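Local atomic coordinates of MFP2b (Ascaris suum, PDB entry 2BJR), a protein that binds zinc and probably enhances the polymerization of major sperm protein that drives the amoeboid crawling of nematode sperm. Residues V230-G242 / H304-V316. Numbering follows the deposited sequence.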
loop_
_atom_site.group_PDB
_atom_site.type_symbol
_atom_site.label_atom_id
_atom_site.label_comp_id
_atom_site.label_asym_id
_atom_site.label_seq_id
_atom_site.Cartn_x
_atom_site.Cartn_y
_atom_site.Cartn_z
ATOM N N VAL A 230 -6.369 12.338 -3.265
ATOM C CA VAL A 230 -5.038 11.758 -3.410
ATOM C C VAL A 230 -5.051 10.250 -3.703
ATOM O O VAL A 230 -5.688 9.474 -3.003
ATOM C CB VAL A 230 -4.265 11.977 -2.116
ATOM C CG1 VAL A 230 -2.846 11.265 -2.204
ATOM C CG2 VAL A 230 -4.070 13.462 -1.868
ATOM N N ALA A 231 -4.303 9.852 -4.720
ATOM C CA ALA A 231 -4.147 8.442 -5.081
ATOM C C ALA A 231 -2.716 8.236 -5.526
ATOM O O ALA A 231 -2.043 9.194 -5.953
ATOM C CB ALA A 231 -5.104 8.106 -6.185
ATOM N N LEU A 232 -2.273 6.973 -5.428
ATOM C CA LEU A 232 -0.965 6.503 -5.803
ATOM C C LEU A 232 -1.057 5.395 -6.828
ATOM O O LEU A 232 -1.905 4.517 -6.730
ATOM C CB LEU A 232 -0.268 5.968 -4.583
ATOM C CG LEU A 232 1.063 5.228 -4.685
ATOM C CD1 LEU A 232 2.128 6.193 -5.049
ATOM C CD2 LEU A 232 1.355 4.463 -3.399
ATOM N N TRP A 233 -0.201 5.496 -7.834
ATOM C CA TRP A 233 -0.060 4.506 -8.886
ATOM C C TRP A 233 1.455 4.236 -9.012
ATOM O O TRP A 233 2.265 4.877 -8.332
ATOM C CB TRP A 233 -0.536 5.142 -10.146
ATOM C CG TRP A 233 -0.924 4.281 -11.250
ATOM C CD1 TRP A 233 -1.610 3.128 -11.183
ATOM C CD2 TRP A 233 -0.698 4.547 -12.625
ATOM N NE1 TRP A 233 -1.864 2.650 -12.447
ATOM C CE2 TRP A 233 -1.296 3.501 -13.357
ATOM C CE3 TRP A 233 -0.088 5.593 -13.328
ATOM C CZ2 TRP A 233 -1.314 3.473 -14.753
ATOM C CZ3 TRP A 233 -0.089 5.558 -14.727
ATOM C CH2 TRP A 233 -0.689 4.498 -15.422
ATOM N N TYR A 234 1.823 3.308 -9.903
ATOM C CA TYR A 234 3.213 2.938 -10.125
ATOM C C TYR A 234 3.496 2.836 -11.620
ATOM O O TYR A 234 2.681 2.309 -12.339
ATOM C CB TYR A 234 3.488 1.620 -9.442
ATOM C CG TYR A 234 3.736 1.783 -7.983
ATOM C CD1 TYR A 234 2.676 1.672 -7.062
ATOM C CD2 TYR A 234 5.017 2.013 -7.492
ATOM C CE1 TYR A 234 2.866 1.895 -5.729
ATOM C CE2 TYR A 234 5.225 2.168 -6.107
ATOM C CZ TYR A 234 4.132 2.148 -5.252
ATOM O OH TYR A 234 4.312 2.278 -3.914
ATOM N N GLN A 235 4.633 3.357 -12.059
ATOM C CA GLN A 235 5.114 3.172 -13.432
ATOM C C GLN A 235 6.592 2.858 -13.369
ATOM O O GLN A 235 7.368 3.608 -12.784
ATOM C CB GLN A 235 4.958 4.445 -14.261
ATOM C CG GLN A 235 3.601 4.658 -14.858
ATOM C CD GLN A 235 3.210 3.599 -15.909
ATOM O OE1 GLN A 235 4.062 3.010 -16.551
ATOM N NE2 GLN A 235 1.926 3.324 -16.014
ATOM N N SER A 236 6.965 1.719 -13.946
ATOM C CA SER A 236 8.323 1.206 -13.855
ATOM C C SER A 236 8.928 1.173 -12.480
ATOM O O SER A 236 10.057 1.582 -12.317
ATOM C CB SER A 236 9.233 2.026 -14.762
ATOM O OG SER A 236 8.740 2.044 -16.089
ATOM N N GLY A 237 8.185 0.714 -11.468
ATOM C CA GLY A 237 8.673 0.682 -10.123
ATOM C C GLY A 237 8.737 2.038 -9.432
ATOM O O GLY A 237 9.116 2.114 -8.289
ATOM N N GLU A 238 8.304 3.091 -10.108
ATOM C CA GLU A 238 8.314 4.437 -9.524
ATOM C C GLU A 238 6.921 4.850 -8.994
ATOM O O GLU A 238 5.921 4.715 -9.708
ATOM C CB GLU A 238 8.723 5.458 -10.554
ATOM C CG GLU A 238 10.143 5.240 -11.065
ATOM C CD GLU A 238 10.608 6.248 -12.093
ATOM O OE1 GLU A 238 10.182 7.433 -12.083
ATOM O OE2 GLU A 238 11.498 5.842 -12.892
ATOM N N PRO A 239 6.861 5.394 -7.790
ATOM C CA PRO A 239 5.588 5.883 -7.235
ATOM C C PRO A 239 5.135 7.166 -7.882
ATOM O O PRO A 239 5.943 8.081 -8.130
ATOM C CB PRO A 239 5.917 6.087 -5.764
ATOM C CG PRO A 239 7.359 6.427 -5.741
ATOM C CD PRO A 239 7.968 5.635 -6.850
ATOM N N VAL A 240 3.861 7.211 -8.270
ATOM C CA VAL A 240 3.261 8.352 -8.929
ATOM C C VAL A 240 2.023 8.779 -8.139
ATOM O O VAL A 240 1.028 8.045 -8.090
ATOM C CB VAL A 240 2.815 7.978 -10.333
ATOM C CG1 VAL A 240 2.360 9.193 -11.129
ATOM C CG2 VAL A 240 3.956 7.248 -11.035
HETATM N N MSE A 241 2.093 9.972 -7.547
HETATM C CA MSE A 241 0.908 10.545 -6.936
HETATM C C MSE A 241 0.103 11.266 -8.004
HETATM O O MSE A 241 0.602 11.833 -8.943
HETATM C CB MSE A 241 1.209 11.512 -5.796
HETATM C CG MSE A 241 1.927 10.940 -4.669
HETATM SE SE MSE A 241 0.888 9.748 -3.587
HETATM C CE MSE A 241 2.296 9.422 -2.334
ATOM N N GLY A 242 -1.194 11.158 -7.885
ATOM C CA GLY A 242 -2.048 11.821 -8.791
ATOM C C GLY A 242 -3.413 12.014 -8.182
ATOM O O GLY A 242 -3.560 12.061 -6.963
ATOM N N HIS A 304 4.998 11.068 1.999
ATOM C CA HIS A 304 5.940 10.661 0.970
ATOM C C HIS A 304 5.962 9.169 0.780
ATOM O O HIS A 304 5.796 8.406 1.733
ATOM C CB HIS A 304 7.376 11.121 1.291
ATOM C CG HIS A 304 7.884 10.670 2.627
ATOM N ND1 HIS A 304 8.801 9.649 2.778
ATOM C CD2 HIS A 304 7.604 11.114 3.876
ATOM C CE1 HIS A 304 9.036 9.461 4.073
ATOM N NE2 HIS A 304 8.336 10.357 4.760
ATOM N N VAL A 305 6.151 8.759 -0.462
ATOM C CA VAL A 305 6.477 7.369 -0.778
ATOM C C VAL A 305 7.869 7.392 -1.391
ATOM O O VAL A 305 8.139 8.154 -2.316
ATOM C CB VAL A 305 5.429 6.752 -1.709
ATOM C CG1 VAL A 305 5.932 5.408 -2.250
ATOM C CG2 VAL A 305 4.112 6.536 -0.952
ATOM N N ASP A 306 8.755 6.547 -0.874
ATOM C CA ASP A 306 10.172 6.669 -1.151
ATOM C C ASP A 306 10.632 5.783 -2.298
ATOM O O ASP A 306 10.142 4.704 -2.514
ATOM C CB ASP A 306 10.983 6.370 0.100
ATOM C CG ASP A 306 10.735 7.356 1.212
ATOM O OD1 ASP A 306 10.045 8.389 1.006
ATOM O OD2 ASP A 306 11.217 7.176 2.338
ATOM N N HIS A 307 11.576 6.300 -3.055
ATOM C CA HIS A 307 12.131 5.623 -4.200
ATOM C C HIS A 307 13.546 6.158 -4.425
ATOM O O HIS A 307 13.867 7.308 -4.075
ATOM C CB HIS A 307 11.261 5.877 -5.428
ATOM C CG HIS A 307 11.721 5.158 -6.645
ATOM N ND1 HIS A 307 11.338 3.863 -6.946
ATOM C CD2 HIS A 307 12.557 5.540 -7.629
ATOM C CE1 HIS A 307 11.906 3.498 -8.078
ATOM N NE2 HIS A 307 12.663 4.487 -8.509
ATOM N N HIS A 308 14.406 5.361 -5.047
ATOM C CA HIS A 308 15.806 5.797 -5.186
ATOM C C HIS A 308 15.972 6.994 -6.105
ATOM O O HIS A 308 16.934 7.730 -5.996
ATOM C CB HIS A 308 16.723 4.632 -5.604
ATOM C CG HIS A 308 16.439 4.101 -6.968
ATOM N ND1 HIS A 308 15.697 2.962 -7.176
ATOM C CD2 HIS A 308 16.779 4.556 -8.196
ATOM C CE1 HIS A 308 15.600 2.729 -8.471
ATOM N NE2 HIS A 308 16.249 3.681 -9.113
ATOM N N LYS A 309 15.059 7.208 -7.031
ATOM C CA LYS A 309 15.097 8.397 -7.905
ATOM C C LYS A 309 14.500 9.676 -7.280
ATOM O O LYS A 309 14.458 10.705 -7.930
ATOM C CB LYS A 309 14.348 8.143 -9.197
ATOM C CG LYS A 309 15.012 7.145 -10.169
ATOM C CD LYS A 309 14.582 7.542 -11.589
ATOM C CE LYS A 309 14.519 6.404 -12.560
ATOM N NZ LYS A 309 13.764 6.853 -13.815
ATOM N N GLY A 310 14.012 9.613 -6.055
ATOM C CA GLY A 310 13.334 10.751 -5.460
ATOM C C GLY A 310 12.068 10.303 -4.744
ATOM O O GLY A 310 11.331 9.469 -5.267
ATOM N N ASN A 311 11.812 10.856 -3.570
ATOM C CA ASN A 311 10.623 10.537 -2.802
ATOM C C ASN A 311 9.486 11.423 -3.231
ATOM O O ASN A 311 9.666 12.607 -3.463
ATOM C CB ASN A 311 10.924 10.688 -1.329
ATOM C CG ASN A 311 12.207 9.945 -0.948
ATOM O OD1 ASN A 311 12.492 8.859 -1.503
ATOM N ND2 ASN A 311 13.006 10.544 -0.068
ATOM N N ILE A 312 8.310 10.840 -3.406
ATOM C CA ILE A 312 7.220 11.549 -4.050
ATOM C C ILE A 312 6.094 11.850 -3.074
ATOM O O ILE A 312 5.682 10.980 -2.322
ATOM C CB ILE A 312 6.738 10.709 -5.227
ATOM C CG1 ILE A 312 7.902 10.359 -6.175
ATOM C CG2 ILE A 312 5.682 11.443 -5.994
ATOM C CD1 ILE A 312 8.576 11.556 -6.843
ATOM N N SER A 313 5.565 13.069 -3.132
ATOM C CA SER A 313 4.533 13.570 -2.231
ATOM C C SER A 313 3.339 14.073 -3.037
ATOM O O SER A 313 3.530 14.526 -4.179
ATOM C CB SER A 313 5.074 14.754 -1.394
ATOM O OG SER A 313 6.204 14.349 -0.648
ATOM N N PRO A 314 2.122 14.060 -2.452
ATOM C CA PRO A 314 0.979 14.675 -3.117
ATOM C C PRO A 314 1.100 16.215 -3.050
ATOM O O PRO A 314 1.499 16.727 -2.017
ATOM C CB PRO A 314 -0.244 14.198 -2.265
ATOM C CG PRO A 314 0.272 13.184 -1.356
ATOM C CD PRO A 314 1.724 13.513 -1.132
ATOM N N ALA A 315 0.694 16.921 -4.095
ATOM C CA ALA A 315 0.862 18.379 -4.162
ATOM C C ALA A 315 -0.143 18.968 -5.118
ATOM O O ALA A 315 -0.375 18.437 -6.194
ATOM C CB ALA A 315 2.242 18.716 -4.605
ATOM N N VAL A 316 -0.752 20.074 -4.713
ATOM C CA VAL A 316 -1.559 20.865 -5.595
ATOM C C VAL A 316 -0.627 21.905 -6.222
ATOM O O VAL A 316 0.045 22.665 -5.506
ATOM C CB VAL A 316 -2.665 21.581 -4.795
ATOM C CG1 VAL A 316 -3.466 22.471 -5.685
ATOM C CG2 VAL A 316 -3.566 20.569 -4.092
#
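Selenomethionine Met241 reaches from its strand onto the 312-314 backbone, its CG lying 3.8 Å from Pro314 N. A bend at chi2 (-72°) settles CE between Val305 CG2 and the carbonyl O of Ile312, 3.7 Å from each, while SE runs beside the Pro314 ring, the two side chains pointing the same way. Val230 packs on the same ring, its CG1 3.8 Å from Pro314 CG and also against CB. Two residues before Met241, Pro239 lies across Val305, with its CB 3.6 Å from Val305 CG1; its CD meets His307 CB, and Ile312 CG1 packs against its CG and carbonyl O. A two-residue beta hairpin thus meets a loop that doubles back, largely through side chains: strands 230-235 and 238-242, joined by a type I' turn from Gln235 to Glu238, belong to one antiparallel sheet and 313-316 to a second, both within the second cytosolic motility protein region. Residues 304-312 double back through a type I turn from His307 to Gly310, with Val305 and Ile312 paired through their backbones. Near the two turns the contact becomes polar. Glu238 lays its CG over one face of the His307 ring, a CH-pi contact 4.0 Å from the centroid, then extends to a salt bridge in which Lys309 NZ meets OE2 at 2.6 Å, on the syn side and 28° out of the carboxylate plane. The second oxygen, OE1, accepts a hydrogen bond from Trp257 NE1, which ties both ends of the carboxylate. On the far side of the His307 ring stands His308 ND1.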